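PDB 3VXJ: DyP from Bjerkandera adusta, which probably uses its heme b cofactor to oxidise dyes and phenolic compounds at the expense of hydrogen peroxide. Local coordinates for residues Phe305-Lys311 / Pro388-Ile394; Pro399-Gly403 / Thr413-Leu418. Numbering follows the deposited sequence.

Contact 1: Phe305-Lys311 / Pro388-Ile394; sequences FGAHVRK and PGIEPII. With HEM (protoporphyrin IX containing Fe), chain B.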
ATOM      1  N   PHE A 305      -8.829 -11.155 -16.020  1.00  7.35           N
ATOM      2  CA  PHE A 305      -7.712 -10.309 -16.436  1.00  7.48           C
ATOM      3  C   PHE A 305      -7.594  -9.059 -15.567  1.00  7.47           C
ATOM      4  O   PHE A 305      -6.489  -8.544 -15.380  1.00  8.11           O
ATOM      5  CB  PHE A 305      -7.837  -9.889 -17.903  1.00  7.85           C
ATOM      6  CG  PHE A 305      -7.869 -11.038 -18.877  1.00  7.20           C
ATOM      7  CD1 PHE A 305      -6.950 -12.084 -18.794  1.00  8.41           C
ATOM      8  CD2 PHE A 305      -8.797 -11.046 -19.922  1.00  8.34           C
ATOM      9  CE1 PHE A 305      -6.979 -13.139 -19.711  1.00  9.56           C
ATOM     10  CE2 PHE A 305      -8.835 -12.099 -20.830  1.00  9.15           C
ATOM     11  CZ  PHE A 305      -7.919 -13.137 -20.727  1.00  8.96           C
ATOM     12  N   GLY A 306      -8.724  -8.593 -15.031  1.00  7.19           N
ATOM     13  CA  GLY A 306      -8.807  -7.325 -14.302  1.00  7.66           C
ATOM     14  C   GLY A 306      -8.893  -7.408 -12.780  1.00  7.46           C
ATOM     15  O   GLY A 306      -9.156  -6.393 -12.133  1.00  7.71           O
ATOM     16  N   ALA A 307      -8.650  -8.590 -12.201  1.00  7.34           N
ATOM     17  CA  ALA A 307      -8.589  -8.756 -10.745  1.00  7.07           C
ATOM     18  C   ALA A 307      -7.502  -7.858 -10.131  1.00  6.87           C
ATOM     19  O   ALA A 307      -6.454  -7.626 -10.746  1.00  6.67           O
ATOM     20  CB  ALA A 307      -8.338 -10.211 -10.401  1.00  7.88           C
ATOM     21  N   HIS A 308      -7.749  -7.385  -8.907  1.00  6.52           N
ATOM     22  CA  HIS A 308      -6.849  -6.454  -8.239  1.00  6.51           C
ATOM     23  C   HIS A 308      -5.382  -6.850  -8.322  1.00  6.79           C
ATOM     24  O   HIS A 308      -4.562  -6.056  -8.782  1.00  6.93           O
ATOM     25  CB  HIS A 308      -7.272  -6.266  -6.776  1.00  6.99           C
ATOM     26  CG  HIS A 308      -6.425  -5.288  -6.016  1.00  6.10           C
ATOM     27  ND1 HIS A 308      -6.454  -3.931  -6.262  1.00  7.70           N
ATOM     28  CD2 HIS A 308      -5.533  -5.470  -5.012  1.00  4.99           C
ATOM     29  CE1 HIS A 308      -5.609  -3.319  -5.453  1.00  6.44           C
ATOM     30  NE2 HIS A 308      -5.045  -4.229  -4.671  1.00  6.46           N
ATOM     31  N   VAL A 309      -5.038  -8.052  -7.859  1.00  6.42           N
ATOM     32  CA  VAL A 309      -3.617  -8.408  -7.779  1.00  6.99           C
ATOM     33  C   VAL A 309      -2.990  -8.592  -9.155  1.00  6.59           C
ATOM     34  O   VAL A 309      -1.792  -8.339  -9.330  1.00  6.78           O
ATOM     35  CB  VAL A 309      -3.345  -9.630  -6.861  1.00  7.08           C
ATOM     36  CG1 VAL A 309      -3.787  -9.331  -5.428  1.00  8.15           C
ATOM     37  CG2 VAL A 309      -4.002 -10.891  -7.381  1.00  8.01           C
ATOM     38  N   ARG A 310      -3.797  -9.004 -10.128  1.00  6.27           N
ATOM     39  CA  ARG A 310      -3.312  -9.183 -11.498  1.00  6.56           C
ATOM     40  C   ARG A 310      -3.061  -7.846 -12.201  1.00  6.62           C
ATOM     41  O   ARG A 310      -2.113  -7.715 -12.968  1.00  7.70           O
ATOM     42  CB  ARG A 310      -4.282 -10.047 -12.301  1.00  7.11           C
ATOM     43  CG  ARG A 310      -3.783 -10.432 -13.682  1.00  7.59           C
ATOM     44  CD  ARG A 310      -4.643 -11.549 -14.226  1.00  9.41           C
ATOM     45  NE  ARG A 310      -4.135 -12.027 -15.508  1.00  7.76           N
ATOM     46  CZ  ARG A 310      -4.618 -13.076 -16.171  1.00  8.61           C
ATOM     47  NH1 ARG A 310      -5.679 -13.742 -15.704  1.00  9.40           N
ATOM     48  NH2 ARG A 310      -4.052 -13.448 -17.315  1.00  9.40           N
ATOM     49  N   LYS A 311      -3.894  -6.854 -11.909  1.00  6.55           N
ATOM     50  CA  LYS A 311      -3.686  -5.493 -12.399  1.00  7.06           C
ATOM     51  C   LYS A 311      -2.468  -4.818 -11.782  1.00  6.93           C
ATOM     52  O   LYS A 311      -1.711  -4.135 -12.467  1.00  7.51           O
ATOM     53  CB  LYS A 311      -4.921  -4.649 -12.136  1.00  7.01           C
ATOM     54  CG  LYS A 311      -6.091  -4.974 -13.061  1.00  7.09           C
ATOM     55  CD  LYS A 311      -5.955  -4.319 -14.439  1.00  8.47           C
ATOM     56  CE  LYS A 311      -7.294  -3.802 -14.930  1.00  8.43           C
ATOM     57  NZ  LYS A 311      -7.142  -2.910 -16.116  1.00  8.17           N
ATOM     58  N   PRO A 388     -10.101  -6.431 -20.583  1.00  8.86           N
ATOM     59  CA  PRO A 388     -10.081  -6.635 -19.116  1.00  8.53           C
ATOM     60  C   PRO A 388     -11.011  -5.702 -18.331  1.00  8.78           C
ATOM     61  O   PRO A 388     -11.701  -6.144 -17.409  1.00  9.41           O
ATOM     62  CB  PRO A 388      -8.612  -6.397 -18.752  1.00  9.35           C
ATOM     63  CG  PRO A 388      -7.870  -6.786 -19.980  1.00  8.82           C
ATOM     64  CD  PRO A 388      -8.734  -6.311 -21.134  1.00  8.69           C
ATOM     65  N   GLY A 389     -11.031  -4.424 -18.685  1.00  8.59           N
ATOM     66  CA  GLY A 389     -11.854  -3.475 -17.947  1.00  8.49           C
ATOM     67  C   GLY A 389     -11.128  -2.832 -16.780  1.00  8.77           C
ATOM     68  O   GLY A 389      -9.905  -2.938 -16.646  1.00  9.02           O
ATOM     69  N   ILE A 390     -11.902  -2.147 -15.945  1.00  8.90           N
ATOM     70  CA  ILE A 390     -11.382  -1.342 -14.849  1.00  8.78           C
ATOM     71  C   ILE A 390     -11.275  -2.190 -13.585  1.00  8.61           C
ATOM     72  O   ILE A 390     -12.209  -2.906 -13.236  1.00  9.18           O
ATOM     73  CB  ILE A 390     -12.310  -0.120 -14.615  1.00  9.03           C
ATOM     74  CG1 ILE A 390     -12.505   0.673 -15.921  1.00  9.39           C
ATOM     75  CG2 ILE A 390     -11.801   0.748 -13.456  1.00  9.75           C
ATOM     76  CD1 ILE A 390     -11.187   1.002 -16.648  1.00 12.14           C
ATOM     77  N   GLU A 391     -10.134  -2.114 -12.907  1.00  8.05           N
ATOM     78  CA  GLU A 391      -9.907  -2.909 -11.712  1.00  7.77           C
ATOM     79  C   GLU A 391     -11.010  -2.569 -10.687  1.00  7.89           C
ATOM     80  O   GLU A 391     -11.181  -1.398 -10.331  1.00  7.82           O
ATOM     81  CB  GLU A 391      -8.513  -2.604 -11.178  1.00  7.89           C
ATOM     82  CG  GLU A 391      -7.951  -3.663 -10.242  1.00  7.50           C
ATOM     83  CD  GLU A 391      -8.575  -3.606  -8.872  1.00  8.41           C
ATOM     84  OE1 GLU A 391      -8.190  -2.706  -8.089  1.00  8.33           O
ATOM     85  OE2 GLU A 391      -9.449  -4.464  -8.577  1.00  8.12           O
ATOM     86  N   PRO A 392     -11.776  -3.580 -10.233  1.00  7.77           N
ATOM     87  CA  PRO A 392     -12.964  -3.282  -9.419  1.00  8.19           C
ATOM     88  C   PRO A 392     -12.711  -2.721  -8.020  1.00  7.72           C
ATOM     89  O   PRO A 392     -13.610  -2.074  -7.481  1.00  8.80           O
ATOM     90  CB  PRO A 392     -13.684  -4.635  -9.327  1.00  8.56           C
ATOM     91  CG  PRO A 392     -12.596  -5.657  -9.565  1.00  8.46           C
ATOM     92  CD  PRO A 392     -11.702  -5.009 -10.591  1.00  7.86           C
ATOM     93  N   ILE A 393     -11.538  -2.963  -7.431  1.00  7.68           N
ATOM     94  CA  ILE A 393     -11.262  -2.477  -6.085  1.00  8.08           C
ATOM     95  C   ILE A 393     -10.799  -1.020  -6.089  1.00  8.14           C
ATOM     96  O   ILE A 393     -11.407  -0.183  -5.412  1.00  8.86           O
ATOM     97  CB  ILE A 393     -10.286  -3.415  -5.338  1.00  7.78           C
ATOM     98  CG1 ILE A 393     -10.811  -4.869  -5.351  1.00  8.04           C
ATOM     99  CG2 ILE A 393     -10.025  -2.936  -3.906  1.00  8.57           C
ATOM    100  CD1 ILE A 393     -12.274  -5.058  -4.895  1.00  9.15           C
ATOM    101  N   ILE A 394      -9.745  -0.702  -6.845  1.00  8.38           N
ATOM    102  CA  ILE A 394      -9.213   0.674  -6.837  1.00  9.28           C
ATOM    103  C   ILE A 394      -9.127   1.364  -8.201  1.00  8.46           C
ATOM    104  O   ILE A 394      -8.660   2.486  -8.282  1.00  8.10           O
ATOM    105  CB  ILE A 394      -7.881   0.840  -6.012  1.00 10.53           C
ATOM    106  CG1 ILE A 394      -6.857  -0.244  -6.338  1.00 12.88           C
ATOM    107  CG2 ILE A 394      -8.180   0.881  -4.507  1.00 12.89           C
ATOM    108  CD1 ILE A 394      -6.115  -0.019  -7.642  1.00 12.78           C
TER
HETATM  109  CHA HEM B 501      -2.266  -6.812  -3.137  1.00  6.30           C
HETATM  110  CHB HEM B 501      -6.109  -4.963  -0.862  1.00  7.50           C
HETATM  111  CHC HEM B 501      -5.175  -0.602  -2.734  1.00  5.94           C
HETATM  112  CHD HEM B 501      -1.306  -2.418  -4.992  1.00  5.99           C
HETATM  113  C1A HEM B 501      -3.405  -6.700  -2.388  1.00  6.15           C
HETATM  114  C2A HEM B 501      -4.076  -7.788  -1.714  1.00  6.49           C
HETATM  115  C3A HEM B 501      -5.150  -7.270  -1.092  1.00  6.45           C
HETATM  116  C4A HEM B 501      -5.163  -5.845  -1.332  1.00  6.57           C
HETATM  117  CMA HEM B 501      -6.188  -8.019  -0.235  1.00  8.98           C
HETATM  118  CAA HEM B 501      -3.646  -9.270  -1.790  1.00  6.84           C
HETATM  119  CBA HEM B 501      -2.630  -9.710  -0.733  1.00  7.98           C
HETATM  120  CGA HEM B 501      -1.233  -9.183  -0.965  1.00 10.20           C
HETATM  121  O1A HEM B 501      -0.541  -9.619  -1.909  1.00 12.11           O
HETATM  122  O2A HEM B 501      -0.791  -8.322  -0.155  1.00 13.52           O
HETATM  123  C1B HEM B 501      -6.189  -3.616  -1.155  1.00  6.15           C
HETATM  124  C2B HEM B 501      -7.195  -2.701  -0.660  1.00  6.44           C
HETATM  125  C3B HEM B 501      -6.932  -1.485  -1.177  1.00  7.24           C
HETATM  126  C4B HEM B 501      -5.746  -1.610  -1.997  1.00  5.70           C
HETATM  127  CMB HEM B 501      -8.353  -3.113   0.275  1.00  7.69           C
HETATM  128  CAB HEM B 501      -7.688  -0.159  -0.950  1.00  7.43           C
HETATM  129  CBB HEM B 501      -8.429   0.059   0.138  1.00  8.01           C
HETATM  130  C1C HEM B 501      -4.075  -0.729  -3.543  1.00  5.46           C
HETATM  131  C2C HEM B 501      -3.506   0.318  -4.370  1.00  6.18           C
HETATM  132  C3C HEM B 501      -2.441  -0.190  -5.010  1.00  6.54           C
HETATM  133  C4C HEM B 501      -2.308  -1.569  -4.594  1.00  5.79           C
HETATM  134  CMC HEM B 501      -4.059   1.753  -4.450  1.00  9.08           C
HETATM  135  CAC HEM B 501      -1.473   0.508  -6.001  1.00  7.40           C
HETATM  136  CBC HEM B 501      -1.905   1.410  -6.893  1.00  8.40           C
HETATM  137  C1D HEM B 501      -1.182  -3.738  -4.642  1.00  5.27           C
HETATM  138  C2D HEM B 501      -0.051  -4.557  -5.002  1.00  6.39           C
HETATM  139  C3D HEM B 501      -0.354  -5.912  -4.443  1.00  6.33           C
HETATM  140  C4D HEM B 501      -1.631  -5.789  -3.788  1.00  6.08           C
HETATM  141  CMD HEM B 501       1.208  -4.189  -5.803  1.00  7.64           C
HETATM  142  CAD HEM B 501       0.554  -7.141  -4.596  1.00  6.82           C
HETATM  143  CBD HEM B 501       0.283  -7.740  -5.973  1.00  7.41           C
HETATM  144  CGD HEM B 501       1.162  -8.931  -6.243  1.00  7.06           C
HETATM  145  O1D HEM B 501       0.604  -9.995  -6.625  1.00  7.67           O
HETATM  146  O2D HEM B 501       2.399  -8.830  -6.085  1.00  8.12           O
HETATM  147  NA  HEM B 501      -4.106  -5.544  -2.152  1.00  6.34           N
HETATM  148  NB  HEM B 501      -5.330  -2.927  -2.002  1.00  6.47           N
HETATM  149  NC  HEM B 501      -3.338  -1.874  -3.738  1.00  5.63           N
HETATM  150  ND  HEM B 501      -2.089  -4.486  -3.894  1.00  6.25           N
HETATM  151 FE   HEM B 501      -3.761  -3.717  -3.001  1.00  7.00          FE
HETATM  152  O   HOH W   1     -11.231  -8.693 -16.451  1.00  5.61           O
HETATM  153  O   HOH W   2      -2.634  -3.380  -1.392  1.00 13.20           O

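Contact 2: Pro399-Gly403 / Thr413-Leu418; sequences PRTVG and TFTVPL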
ATOM      1  N   PRO A 399     -17.007   4.602 -17.159  1.00 16.64           N
ATOM      2  CA  PRO A 399     -17.678   3.722 -16.201  1.00 15.66           C
ATOM      3  C   PRO A 399     -16.735   2.659 -15.637  1.00 14.41           C
ATOM      4  O   PRO A 399     -15.804   2.230 -16.327  1.00 13.47           O
ATOM      5  CB  PRO A 399     -18.772   3.060 -17.047  1.00 16.20           C
ATOM      6  CG  PRO A 399     -18.220   3.058 -18.421  1.00 17.20           C
ATOM      7  CD  PRO A 399     -17.485   4.366 -18.534  1.00 17.08           C
ATOM      8  N   ARG A 400     -16.981   2.248 -14.395  1.00 13.54           N
ATOM      9  CA  ARG A 400     -16.152   1.233 -13.731  1.00 13.19           C
ATOM     10  C   ARG A 400     -16.586  -0.165 -14.165  1.00 12.70           C
ATOM     11  O   ARG A 400     -17.095  -0.967 -13.363  1.00 12.58           O
ATOM     12  CB  ARG A 400     -16.223   1.364 -12.202  1.00 13.06           C
ATOM     13  CG  ARG A 400     -15.833   2.730 -11.661  1.00 15.12           C
ATOM     14  CD  ARG A 400     -15.700   2.719 -10.152  1.00 14.49           C
ATOM     15  NE  ARG A 400     -14.447   2.104  -9.732  1.00 13.82           N
ATOM     16  CZ  ARG A 400     -14.326   0.928  -9.109  1.00 13.95           C
ATOM     17  NH1 ARG A 400     -15.379   0.196  -8.785  1.00 13.60           N
ATOM     18  NH2 ARG A 400     -13.128   0.497  -8.778  1.00 13.30           N
ATOM     19  N   THR A 401     -16.387  -0.456 -15.446  1.00 12.73           N
ATOM     20  CA  THR A 401     -16.844  -1.709 -16.025  1.00 12.68           C
ATOM     21  C   THR A 401     -15.685  -2.688 -16.112  1.00 11.90           C
ATOM     22  O   THR A 401     -14.611  -2.352 -16.621  1.00 12.04           O
ATOM     23  CB  THR A 401     -17.508  -1.460 -17.394  1.00 13.28           C
ATOM     24  OG1 THR A 401     -18.587  -0.539 -17.206  1.00 15.89           O
ATOM     25  CG2 THR A 401     -18.059  -2.748 -17.985  1.00 14.69           C
ATOM     26  N   VAL A 402     -15.907  -3.897 -15.598  1.00 11.54           N
ATOM     27  CA  VAL A 402     -14.918  -4.966 -15.659  1.00 11.12           C
ATOM     28  C   VAL A 402     -15.544  -6.240 -16.240  1.00 11.03           C
ATOM     29  O   VAL A 402     -16.687  -6.571 -15.935  1.00 11.45           O
ATOM     30  CB  VAL A 402     -14.276  -5.227 -14.266  1.00 10.85           C
ATOM     31  CG1 VAL A 402     -15.308  -5.721 -13.257  1.00 11.07           C
ATOM     32  CG2 VAL A 402     -13.092  -6.186 -14.371  1.00 11.31           C
ATOM     33  N   GLY A 403     -14.781  -6.961 -17.059  1.00 10.03           N
ATOM     34  CA  GLY A 403     -15.279  -8.193 -17.650  1.00 10.35           C
ATOM     35  C   GLY A 403     -14.764  -9.409 -16.911  1.00  9.55           C
ATOM     36  O   GLY A 403     -13.899  -9.315 -16.028  1.00  9.30           O
ATOM     37  N   THR A 413     -20.200  -8.277 -18.472  1.00 13.78           N
ATOM     38  CA  THR A 413     -19.530  -7.173 -17.799  1.00 14.85           C
ATOM     39  C   THR A 413     -20.249  -6.799 -16.512  1.00 14.45           C
ATOM     40  O   THR A 413     -21.474  -6.905 -16.398  1.00 15.08           O
ATOM     41  CB  THR A 413     -19.387  -5.937 -18.708  1.00 15.90           C
ATOM     42  OG1 THR A 413     -20.678  -5.415 -19.003  1.00 18.77           O
ATOM     43  CG2 THR A 413     -18.673  -6.297 -20.005  1.00 16.89           C
ATOM     44  N   PHE A 414     -19.457  -6.372 -15.540  1.00 13.48           N
ATOM     45  CA  PHE A 414     -19.963  -5.898 -14.268  1.00 13.83           C
ATOM     46  C   PHE A 414     -19.604  -4.419 -14.155  1.00 13.86           C
ATOM     47  O   PHE A 414     -18.445  -4.046 -14.362  1.00 13.87           O
ATOM     48  CB  PHE A 414     -19.329  -6.697 -13.115  1.00 13.47           C
ATOM     49  CG  PHE A 414     -19.767  -8.143 -13.046  1.00 12.98           C
ATOM     50  CD1 PHE A 414     -20.569  -8.588 -11.997  1.00 15.47           C
ATOM     51  CD2 PHE A 414     -19.354  -9.065 -14.011  1.00 12.90           C
ATOM     52  CE1 PHE A 414     -20.968  -9.919 -11.915  1.00 16.60           C
ATOM     53  CE2 PHE A 414     -19.765 -10.402 -13.947  1.00 13.94           C
ATOM     54  CZ  PHE A 414     -20.568 -10.826 -12.894  1.00 14.87           C
ATOM     55  N   THR A 415     -20.589  -3.579 -13.855  1.00 14.30           N
ATOM     56  CA  THR A 415     -20.320  -2.173 -13.560  1.00 14.54           C
ATOM     57  C   THR A 415     -20.370  -2.017 -12.044  1.00 14.13           C
ATOM     58  O   THR A 415     -21.413  -2.173 -11.410  1.00 15.01           O
ATOM     59  CB  THR A 415     -21.285  -1.223 -14.294  1.00 15.57           C
ATOM     60  OG1 THR A 415     -21.130  -1.398 -15.710  1.00 18.23           O
ATOM     61  CG2 THR A 415     -20.981   0.235 -13.947  1.00 16.58           C
ATOM     62  N   VAL A 416     -19.211  -1.730 -11.469  1.00 12.08           N
ATOM     63  CA  VAL A 416     -19.005  -1.892 -10.037  1.00 12.18           C
ATOM     64  C   VAL A 416     -18.996  -0.516  -9.360  1.00 12.11           C
ATOM     65  O   VAL A 416     -18.210   0.351  -9.739  1.00 12.31           O
ATOM     66  CB  VAL A 416     -17.681  -2.651  -9.781  1.00 11.49           C
ATOM     67  CG1 VAL A 416     -17.478  -2.900  -8.294  1.00 12.15           C
ATOM     68  CG2 VAL A 416     -17.664  -3.978 -10.548  1.00 12.32           C
ATOM     69  N   PRO A 417     -19.878  -0.301  -8.364  1.00 12.63           N
ATOM     70  CA  PRO A 417     -19.788   0.947  -7.596  1.00 12.82           C
ATOM     71  C   PRO A 417     -18.407   1.079  -6.956  1.00 12.28           C
ATOM     72  O   PRO A 417     -17.792   0.066  -6.614  1.00 12.26           O
ATOM     73  CB  PRO A 417     -20.838   0.761  -6.494  1.00 13.70           C
ATOM     74  CG  PRO A 417     -21.784  -0.249  -7.017  1.00 13.96           C
ATOM     75  CD  PRO A 417     -20.954  -1.175  -7.865  1.00 12.38           C
ATOM     76  N   LEU A 418     -17.925   2.306  -6.778  1.00 12.43           N
ATOM     77  CA  LEU A 418     -16.646   2.502  -6.100  1.00 12.17           C
ATOM     78  C   LEU A 418     -16.814   2.280  -4.597  1.00 12.17           C
ATOM     79  O   LEU A 418     -17.623   2.947  -3.947  1.00 13.62           O
ATOM     80  CB  LEU A 418     -16.079   3.894  -6.393  1.00 13.07           C
ATOM     81  CG  LEU A 418     -14.638   4.191  -5.939  1.00 12.63           C
ATOM     82  CD1 LEU A 418     -13.592   3.225  -6.501  1.00 13.51           C
ATOM     83  CD2 LEU A 418     -14.257   5.637  -6.274  1.00 15.25           C
TER

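Contact 1: Phe305-Lys311 / Pro388-Ile394
A single buried carboxylate, that of E391, takes three hydrogen bonds, one of them from the histidine that ligates the heme iron. This is the proximal heme site of a DyP-type peroxidase: H308 NE2 binds HEM FE at 2.2 Å, and a water lies 2.0 Å from FE as a second ligand. Behind the imidazole, H308 ND1 donates to E391 OE1 over 2.8 Å in a nearly straight bond, a His-carboxylate pair of the kind that in heme peroxidases is held to make the proximal ligand more electron-donating. E391 is itself fixed by its own loop, since I394 N donates to E391 OE1 and I393 N to E391 OE2, each at 2.8 Å. I394 packs against the imidazole edge, CG1 to H308 CE1 3.4 Å, and reaches the porphyrin through CG2, 3.7 Å from HEM CAB. H308 opens the short helix for which A307 is the N-cap residue, and one turn on, K311 CG lies 3.6 Å from E391 CG. K311 NZ donates a hydrogen bond to G389 O at 2.8 Å and others to the backbone carbonyls of F380 and W374. At the far end F305 CB meets P388 CB at 3.7 Å. There one water spans the gap, 2.8 Å from P388 O, and accepts a weak hydrogen bond from G306 N at 2.9 Å.

Contact 2: Pro399-Gly403 / Thr413-Leu418
A two-stranded antiparallel beta hairpin, 401-403 with 413-415, lies in the chain between the loop behind the proximal histidine and strand 420-430 of the C-terminal sheet. Its hydrogen-bonded pair is V402 with F414: V402 N donates to F414 O and F414 N to V402 O, both at 2.8 Å. T401 faces T415 in a non-hydrogen-bonded pair, their CA atoms 4.3 Å apart, and the two hydroxyls hydrogen-bond, T401 OG1 to T415 OG1 at 3.1 Å. On the face bearing V402 and F414 the contact is apolar: V402 CG1 lies 4.1 Å from F414 CB and 4.0 Å from V416 CG2. Y233 of helix 227-236 packs on F414 and V416. Pairing continues past the regular strands, for V416 N donates to R400 O at 2.9 Å. R400 is the centre of an inverse gamma turn, closed by a weak bond from T401 N to P399 O (2.9 Å), and its side chain folds across the partner segment. R400 NH1 donates to V416 O at 3.0 Å, while L418 CD1 lies over a face of the guanidinium, 3.5 Å from R400 NE. R400 NH2 turns to the carbonyls of G395 and P392. Through the carbonyls of V416, G395 and P392 the buried guanidinium links the preceding loop to the hairpin segment by hydrogen bonds to main-chain oxygens.

Contact 1 closes before contact 2 opens along the chain, yet their centres are 10 Å apart and they touch directly. The loop 388-394 runs beside 399-403: I390 N lies 2.8 Å from T401 O and P392 O 2.9 Å from R400 NH2, both probable hydrogen bonds, and I390 O packs 3.3 Å from V402 CB. The 388-394 segment therefore has the proximal helix on one flank and the hairpin on another. Contact 1 meets the heme itself, whereas contact 2 forms a second layer, with the side chain of R400 about 8 Å from that of H308 and that of L418 about 9 Å from the heme.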